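Local coordinates for trichosurin (Trichosurus vulpecula, PDB 2R74), which is a secreted, homodimeric milk lipocalin that probably binds and carries small hydrophobic molecules in its barrel, at residues 36-41 against 156-161; 85-90 against 99-104; 94-99 against 115-120. The protein carries 1 engineered substitution. All blocks are in the same frame, centred on the assembly; numbering follows the deposited sequence.

Interaction 1: 36-41 against 156-161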
# COMPACT_ATOMS: atom_id res chain seq x y z
N SER A 36 4.14 3.91 -10.69
CA SER A 36 4.08 2.67 -11.45
C SER A 36 3.56 2.97 -12.86
O SER A 36 3.82 2.22 -13.80
CB SER A 36 3.16 1.67 -10.75
OG SER A 36 1.95 2.29 -10.36
N ASP A 37 2.83 4.08 -12.99
CA ASP A 37 2.29 4.52 -14.28
C ASP A 37 2.85 5.92 -14.50
O ASP A 37 2.35 6.89 -13.93
CB ASP A 37 0.76 4.58 -14.24
CG ASP A 37 0.15 5.07 -15.56
OD1 ASP A 37 0.88 5.64 -16.40
OD2 ASP A 37 -1.08 4.92 -15.74
N ARG A 38 3.88 6.01 -15.33
CA ARG A 38 4.55 7.27 -15.61
C ARG A 38 3.63 8.42 -15.99
O ARG A 38 3.84 9.54 -15.55
CB ARG A 38 5.61 7.07 -16.70
CG ARG A 38 6.64 8.19 -16.76
CD ARG A 38 7.83 7.79 -17.61
NE ARG A 38 8.90 8.79 -17.59
CZ ARG A 38 8.82 9.98 -18.17
NH1 ARG A 38 7.72 10.33 -18.82
NH2 ARG A 38 9.85 10.82 -18.10
N SER A 39 2.61 8.14 -16.80
CA SER A 39 1.71 9.21 -17.22
C SER A 39 1.03 9.91 -16.05
O SER A 39 0.64 11.07 -16.17
CB SER A 39 0.65 8.67 -18.20
OG SER A 39 -0.30 7.84 -17.56
N LEU A 40 0.89 9.23 -14.92
CA LEU A 40 0.25 9.83 -13.75
C LEU A 40 1.01 11.06 -13.24
O LEU A 40 0.42 11.98 -12.67
CB LEU A 40 0.13 8.82 -12.61
CG LEU A 40 -0.86 7.66 -12.80
CD1 LEU A 40 -0.78 6.72 -11.60
CD2 LEU A 40 -2.27 8.20 -12.97
N ILE A 41 2.33 11.07 -13.43
CA ILE A 41 3.14 12.18 -12.96
C ILE A 41 3.80 13.02 -14.06
O ILE A 41 4.63 13.88 -13.79
CB ILE A 41 4.23 11.68 -11.98
CG1 ILE A 41 5.05 10.57 -12.63
CG2 ILE A 41 3.57 11.18 -10.70
CD1 ILE A 41 6.17 10.05 -11.75
N ASN A 156 10.67 6.04 -14.47
CA ASN A 156 9.44 6.39 -13.76
C ASN A 156 9.66 7.23 -12.51
O ASN A 156 8.72 7.45 -11.73
CB ASN A 156 8.65 5.13 -13.42
CG ASN A 156 7.84 4.61 -14.59
OD1 ASN A 156 8.27 4.70 -15.74
ND2 ASN A 156 6.66 4.07 -14.30
N ILE A 157 10.89 7.68 -12.30
CA ILE A 157 11.21 8.52 -11.15
C ILE A 157 11.51 9.90 -11.70
O ILE A 157 12.37 10.05 -12.58
CB ILE A 157 12.43 7.99 -10.38
CG1 ILE A 157 12.22 6.53 -9.99
CG2 ILE A 157 12.64 8.83 -9.12
CD1 ILE A 157 13.43 5.88 -9.36
N LEU A 158 10.80 10.91 -11.21
CA LEU A 158 11.01 12.26 -11.69
C LEU A 158 11.48 13.20 -10.60
O LEU A 158 10.72 13.54 -9.69
CB LEU A 158 9.72 12.80 -12.31
CG LEU A 158 9.13 11.96 -13.44
CD1 LEU A 158 7.88 12.64 -13.98
CD2 LEU A 158 10.17 11.78 -14.54
N ASP A 159 12.75 13.58 -10.67
CA ASP A 159 13.33 14.51 -9.71
C ASP A 159 12.93 15.88 -10.22
O ASP A 159 13.48 16.37 -11.20
CB ASP A 159 14.85 14.38 -9.71
CG ASP A 159 15.52 15.30 -8.72
OD1 ASP A 159 14.90 16.32 -8.34
OD2 ASP A 159 16.66 15.01 -8.32
N ILE A 160 11.96 16.53 -9.57
CA ILE A 160 11.54 17.83 -10.06
C ILE A 160 12.31 19.01 -9.47
O ILE A 160 12.07 20.15 -9.85
CB ILE A 160 10.04 18.06 -9.85
CG1 ILE A 160 9.71 18.02 -8.36
CG2 ILE A 160 9.24 16.99 -10.60
CD1 ILE A 160 8.30 18.47 -8.06
N SER A 161 13.24 18.73 -8.56
CA SER A 161 14.03 19.80 -7.96
C SER A 161 14.86 20.45 -9.05
O SER A 161 15.17 21.64 -9.00
CB SER A 161 14.96 19.25 -6.88
OG SER A 161 15.97 18.43 -7.45
O HOH W 1 4.79 3.64 -17.05
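N156 meets the start of the 36-41 loop with its side-chain amide. OD1 rests alongside the aliphatic part of R38, 3.6 Å from R38 CD and 3.7 Å from R38 CB. The amide and guanidinium planes stand 65° apart. ND2 turns to the backbone instead. It is hydrogen-bonded to S35 O, just before the loop segment, and lies 3.4 Å from S36 O. A water accepts from R38 N at 3.1 Å, and N156 ND2 gives it a second, weak bond. The backbone carbonyl of N156 has a different neighbour: I41 CD1 packs 3.6 Å from N156 O. I157 turns its side chain the other way, onto helix 137-148.

The short strand 157-159 pairs with strand 29-35, as the last strand after the helix does in lipocalins. The 36-41 loop leaves strand 29-35 and folds back beside this pairing, so L158 faces it. One branch of L158 goes to I41, with L158 CD1 3.8 Å from I41 CG1 and 3.5 Å from I41 O. The hydrogen bond to that carbonyl comes from R48. I41 CG1 lies between its backbone N and carbonyl carbon (chi1 54°), a placement that brings the side chain against L158. The other branch, CD2, is 3.7 Å from R38 NH2. R38 is extended from CG to NE and runs past N156 to reach it. Its polar end is held from outside the two segments: NE donates to E155 O, and NH1 forms a salt bridge with E42.

Beyond L158 the chain moves away from the 36-41 loop. D159 OD1 accepts from S161 N, an Asx turn, and also from S161 OG, while D159 OD2 pairs with K140 of the helix.

Interaction 2: 85-90 against 99-104. Engineered in segment 99-104: E102 (natural residue Gly).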
# COMPACT_ATOMS: atom_id res chain seq x y z
N GLU A 85 -5.41 3.72 12.17
CA GLU A 85 -3.99 3.61 12.49
C GLU A 85 -3.14 4.79 12.04
O GLU A 85 -3.30 5.31 10.93
CB GLU A 85 -3.45 2.29 11.94
CG GLU A 85 -3.98 1.10 12.74
CD GLU A 85 -3.72 -0.24 12.10
OE1 GLU A 85 -2.54 -0.62 11.96
OE2 GLU A 85 -4.71 -0.92 11.72
N ALA A 86 -2.25 5.21 12.93
CA ALA A 86 -1.38 6.34 12.68
C ALA A 86 -0.59 6.26 11.38
O ALA A 86 -0.23 5.17 10.91
CB ALA A 86 -0.42 6.53 13.86
N ARG A 87 -0.32 7.42 10.81
CA ARG A 87 0.43 7.55 9.58
C ARG A 87 -0.25 6.97 8.35
O ARG A 87 0.31 7.00 7.26
CB ARG A 87 1.84 6.96 9.77
CG ARG A 87 2.64 7.73 10.83
CD ARG A 87 4.09 7.28 10.92
NE ARG A 87 4.24 5.93 11.45
CZ ARG A 87 3.87 5.55 12.68
NH1 ARG A 87 3.33 6.43 13.51
NH2 ARG A 87 4.05 4.30 13.07
N GLN A 88 -1.45 6.43 8.53
CA GLN A 88 -2.21 5.91 7.40
C GLN A 88 -3.42 6.82 7.21
O GLN A 88 -4.13 7.13 8.17
CB GLN A 88 -2.68 4.48 7.61
CG GLN A 88 -3.53 3.98 6.43
CD GLN A 88 -3.90 2.52 6.52
OE1 GLN A 88 -4.65 2.01 5.68
NE2 GLN A 88 -3.37 1.83 7.52
N PHE A 89 -3.66 7.24 5.97
CA PHE A 89 -4.78 8.12 5.70
C PHE A 89 -5.60 7.66 4.50
O PHE A 89 -5.20 6.77 3.76
CB PHE A 89 -4.28 9.55 5.46
CG PHE A 89 -3.36 10.05 6.54
CD1 PHE A 89 -2.03 9.68 6.56
CD2 PHE A 89 -3.83 10.89 7.54
CE1 PHE A 89 -1.18 10.13 7.56
CE2 PHE A 89 -2.99 11.35 8.54
CZ PHE A 89 -1.66 10.97 8.55
N LYS A 90 -6.76 8.29 4.33
CA LYS A 90 -7.67 7.99 3.24
C LYS A 90 -7.91 9.28 2.47
O LYS A 90 -8.16 10.32 3.07
CB LYS A 90 -8.99 7.46 3.80
CG LYS A 90 -10.12 7.36 2.79
CD LYS A 90 -9.79 6.38 1.68
CE LYS A 90 -11.05 6.02 0.90
NZ LYS A 90 -12.07 5.38 1.78
N VAL A 99 -3.27 6.21 1.82
CA VAL A 99 -2.07 7.05 1.95
C VAL A 99 -1.24 6.71 3.19
O VAL A 99 -1.75 6.71 4.31
CB VAL A 99 -2.46 8.55 2.02
CG1 VAL A 99 -1.21 9.41 2.09
CG2 VAL A 99 -3.31 8.92 0.80
N TYR A 100 0.05 6.45 2.98
CA TYR A 100 0.96 6.13 4.08
C TYR A 100 2.07 7.16 4.19
O TYR A 100 2.73 7.49 3.20
CB TYR A 100 1.57 4.74 3.87
CG TYR A 100 0.55 3.62 3.92
CD1 TYR A 100 0.22 3.00 5.13
CD2 TYR A 100 -0.10 3.19 2.77
CE1 TYR A 100 -0.72 1.98 5.17
CE2 TYR A 100 -1.04 2.19 2.81
CZ TYR A 100 -1.35 1.58 4.00
OH TYR A 100 -2.28 0.57 4.01
N TYR A 101 2.28 7.66 5.40
CA TYR A 101 3.31 8.65 5.68
C TYR A 101 4.52 7.97 6.32
O TYR A 101 4.38 7.08 7.16
CB TYR A 101 2.76 9.72 6.63
CG TYR A 101 3.83 10.54 7.32
CD1 TYR A 101 4.59 11.47 6.61
CD2 TYR A 101 4.10 10.38 8.67
CE1 TYR A 101 5.58 12.21 7.23
CE2 TYR A 101 5.09 11.11 9.30
CZ TYR A 101 5.83 12.02 8.57
OH TYR A 101 6.81 12.76 9.19
N GLU A 102 5.72 8.37 5.89
CA GLU A 102 6.95 7.82 6.43
C GLU A 102 8.03 8.91 6.48
O GLU A 102 8.03 9.82 5.66
CB GLU A 102 7.49 6.68 5.55
CG GLU A 102 6.53 5.54 5.27
CD GLU A 102 7.17 4.42 4.47
OE1 GLU A 102 8.18 4.66 3.81
OE2 GLU A 102 6.63 3.30 4.49
N SER A 103 8.95 8.79 7.43
CA SER A 103 10.07 9.71 7.56
C SER A 103 10.91 9.42 8.78
O SER A 103 10.39 9.33 9.89
CB SER A 103 9.59 11.16 7.63
OG SER A 103 10.70 12.02 7.84
N SER A 104 12.22 9.29 8.57
CA SER A 104 13.15 9.06 9.67
C SER A 104 13.37 10.39 10.36
O SER A 104 13.52 10.47 11.58
CB SER A 104 14.49 8.54 9.14
OG SER A 104 14.31 7.46 8.25
O HOH W 2 -2.53 -0.58 6.73
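F89 and V99 face each other as an antiparallel hydrogen-bonded pair, the tight part of this contact. F89 N donates to V99 O at 2.6 Å, and V99 N returns a bond to F89 O at 2.8 Å. Their side chains lie on one face of the sheet, with F89 CB 4.0 Å from V99 CB. Y101 runs beside F89 on the same face, with F89 CE1 4.1 Å from Y101 CB.

On the other face Q88 and Y100 form a non-hydrogen-bonded pair. Q88 CG is anti to the backbone N (chi1 177°) and the chain stays extended, so the amide lies along the tyrosine. Amide and ring planes differ by 36°, and Q88 CD comes within 3.5 Å of Y100 CE1. A water accepts weakly from Q88 NE2 and is 3.0 Å from Y100 OH. That hydroxyl is also bonded to Y115 OH of the second subunit.

The looser side is at R87, the third residue of a type II turn from E85 to Q88. Its backbone is still tied in, since Y101 N donates to R87 O. The exposed side chain meets the tyrosine ring through CH2 groups, with R87 CG 3.7 Å from Y101 CD2 at the ring edge. E85 forms a salt bridge with R87 of the second subunit.

The contact forms one hairpin of the lipocalin barrel. Strand 109-118 flanks 96-102 on its far side, where V99 packs on F112 and F114, and an isopropyl alcohol, probably from the crystallisation liquor, lies about 5 Å from the V99 side chain. The Q88 and Y100 face meets the second subunit: the two Y100 rings stack there, and engineered E102 bonds to Q88 of that subunit. Strand 73-82 flanks 88-92, with K90 bonded to F81.

Interaction 3: 94-99 against 115-120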
# COMPACT_ATOMS: atom_id res chain seq x y z
N TYR A 94 -9.08 11.23 -7.93
CA TYR A 94 -8.82 10.38 -9.08
C TYR A 94 -9.18 8.95 -8.68
O TYR A 94 -8.51 7.99 -9.06
CB TYR A 94 -7.34 10.46 -9.48
CG TYR A 94 -7.05 9.93 -10.87
CD1 TYR A 94 -7.54 10.57 -12.00
CD2 TYR A 94 -6.29 8.78 -11.04
CE1 TYR A 94 -7.27 10.08 -13.27
CE2 TYR A 94 -6.02 8.28 -12.30
CZ TYR A 94 -6.52 8.93 -13.41
OH TYR A 94 -6.24 8.44 -14.67
N GLY A 95 -10.26 8.84 -7.92
CA GLY A 95 -10.71 7.56 -7.43
C GLY A 95 -10.52 7.56 -5.92
O GLY A 95 -10.83 8.55 -5.26
N THR A 96 -10.00 6.47 -5.37
CA THR A 96 -9.76 6.40 -3.94
C THR A 96 -8.29 6.10 -3.69
O THR A 96 -7.62 5.54 -4.55
CB THR A 96 -10.65 5.33 -3.29
OG1 THR A 96 -10.51 5.39 -1.86
CG2 THR A 96 -10.26 3.95 -3.77
N ASN A 97 -7.77 6.48 -2.53
CA ASN A 97 -6.36 6.26 -2.24
C ASN A 97 -6.08 5.89 -0.79
O ASN A 97 -6.67 6.46 0.13
CB ASN A 97 -5.53 7.52 -2.53
CG ASN A 97 -5.77 8.08 -3.92
OD1 ASN A 97 -5.05 7.76 -4.87
ND2 ASN A 97 -6.79 8.93 -4.04
N ASP A 98 -5.17 4.94 -0.60
CA ASP A 98 -4.72 4.57 0.74
C ASP A 98 -3.41 5.36 0.81
O ASP A 98 -2.55 5.21 -0.05
CB ASP A 98 -4.40 3.07 0.83
CG ASP A 98 -5.64 2.21 0.82
OD1 ASP A 98 -6.63 2.57 1.50
OD2 ASP A 98 -5.63 1.15 0.16
N VAL A 99 -3.27 6.21 1.82
CA VAL A 99 -2.07 7.05 1.95
C VAL A 99 -1.24 6.71 3.19
O VAL A 99 -1.75 6.71 4.31
CB VAL A 99 -2.46 8.55 2.02
CG1 VAL A 99 -1.21 9.41 2.09
CG2 VAL A 99 -3.31 8.92 0.80
N TYR A 115 -1.50 4.75 -2.84
CA TYR A 115 -1.92 3.57 -3.58
C TYR A 115 -3.26 4.02 -4.15
O TYR A 115 -4.25 4.11 -3.42
CB TYR A 115 -2.10 2.37 -2.64
CG TYR A 115 -0.78 1.81 -2.15
CD1 TYR A 115 -0.30 2.11 -0.88
CD2 TYR A 115 0.00 1.02 -2.97
CE1 TYR A 115 0.92 1.64 -0.45
CE2 TYR A 115 1.23 0.54 -2.55
CZ TYR A 115 1.68 0.86 -1.29
OH TYR A 115 2.91 0.41 -0.87
N ASN A 116 -3.26 4.34 -5.43
CA ASN A 116 -4.45 4.83 -6.10
C ASN A 116 -5.28 3.74 -6.76
O ASN A 116 -4.75 2.89 -7.48
CB ASN A 116 -4.06 5.89 -7.14
CG ASN A 116 -5.23 6.34 -7.99
OD1 ASN A 116 -5.41 5.87 -9.12
ND2 ASN A 116 -6.04 7.25 -7.46
N TYR A 117 -6.58 3.76 -6.49
CA TYR A 117 -7.50 2.79 -7.06
C TYR A 117 -8.38 3.53 -8.05
O TYR A 117 -9.31 4.22 -7.65
CB TYR A 117 -8.37 2.15 -5.99
CG TYR A 117 -7.58 1.50 -4.88
CD1 TYR A 117 -7.22 2.21 -3.74
CD2 TYR A 117 -7.18 0.17 -4.98
CE1 TYR A 117 -6.48 1.62 -2.73
CE2 TYR A 117 -6.43 -0.42 -3.98
CZ TYR A 117 -6.09 0.30 -2.86
OH TYR A 117 -5.35 -0.29 -1.86
N HIS A 118 -8.05 3.41 -9.33
CA HIS A 118 -8.80 4.09 -10.37
C HIS A 118 -9.52 3.05 -11.22
O HIS A 118 -8.90 2.30 -11.98
CB HIS A 118 -7.85 4.91 -11.25
CG HIS A 118 -8.56 5.84 -12.19
ND1 HIS A 118 -9.24 6.96 -11.75
CD2 HIS A 118 -8.70 5.81 -13.53
CE1 HIS A 118 -9.78 7.58 -12.79
NE2 HIS A 118 -9.47 6.90 -13.88
N ASP A 119 -10.84 3.01 -11.06
CA ASP A 119 -11.69 2.06 -11.78
C ASP A 119 -11.10 0.66 -11.79
O ASP A 119 -10.83 0.09 -12.85
CB ASP A 119 -11.92 2.54 -13.21
CG ASP A 119 -12.97 1.70 -13.93
OD1 ASP A 119 -14.13 1.68 -13.46
OD2 ASP A 119 -12.63 1.07 -14.96
N GLY A 120 -10.90 0.10 -10.61
CA GLY A 120 -10.38 -1.25 -10.52
C GLY A 120 -8.88 -1.43 -10.69
O GLY A 120 -8.36 -2.49 -10.36
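Y94 O accepts two side-chain donors at the open end of this hairpin. N116 ND2 reaches it at 3.0 Å and H118 ND1 at 3.0 Å, from opposite faces of the carbonyl plane. The first bond is nearly straight (172°). The H118 bond is more bent, and it comes with an offset stack: the imidazole and the Y94 ring lie 3° from parallel, centroids 3.7 Å apart.

N116 ND2 has a second acceptor, N97 OD1, at 2.8 Å. Both acceptors lie in the plane of the N116 amide, so the two bonds fix the rotation of that amide. The N97 amide is held in turn, because its ND2 donates to L91 O and Y93 O. These asparagines are a non-hydrogen-bonded pair, so their side chains supply polar bonds where the backbones do not. The backbone pairs T96 with Y117 and D98 with Y115 each exchange two hydrogen bonds.

D98 and Y117 point to the face opposite the asparagines. Y117 OH donates to D98 OD2 over a very short 2.5 Å, with carboxylate and ring planes 78° apart. T96 CG2 packs 3.4 Å from Y117 CB beside it. D98 OD2 is also hydrogen-bonded to Y115 OH of the second subunit, and OD1 forms a salt bridge with R150 of that subunit. Y115 OH is hydrogen-bonded to Y117 OH of the second subunit, and the Y115 rings of the two subunits stack.

With these donors around it, D98 is probably ionised, and its carboxylate ties the hairpin to the dimer interface.

From the N terminus, the chain leaves strand 29-35 into the loop of interaction 1. That contact closes only after the helix, at strand 157-159, and spans most of the barrel. Interactions 2 and 3 are nested inside this span. Interaction 2 closes hairpin 88-92/96-102, and interaction 3 closes the next one, 96-102/109-118. The two contacts cross along the chain and share V99, so strand 96-102 is bound on both edges. Y100 of one packs on Y115 of the other, and both meet the second subunit. Interaction 1 also touches interaction 3, where L40 packs on Y94. Interactions 1 and 2 lie apart, with centres about 21 Å from each other.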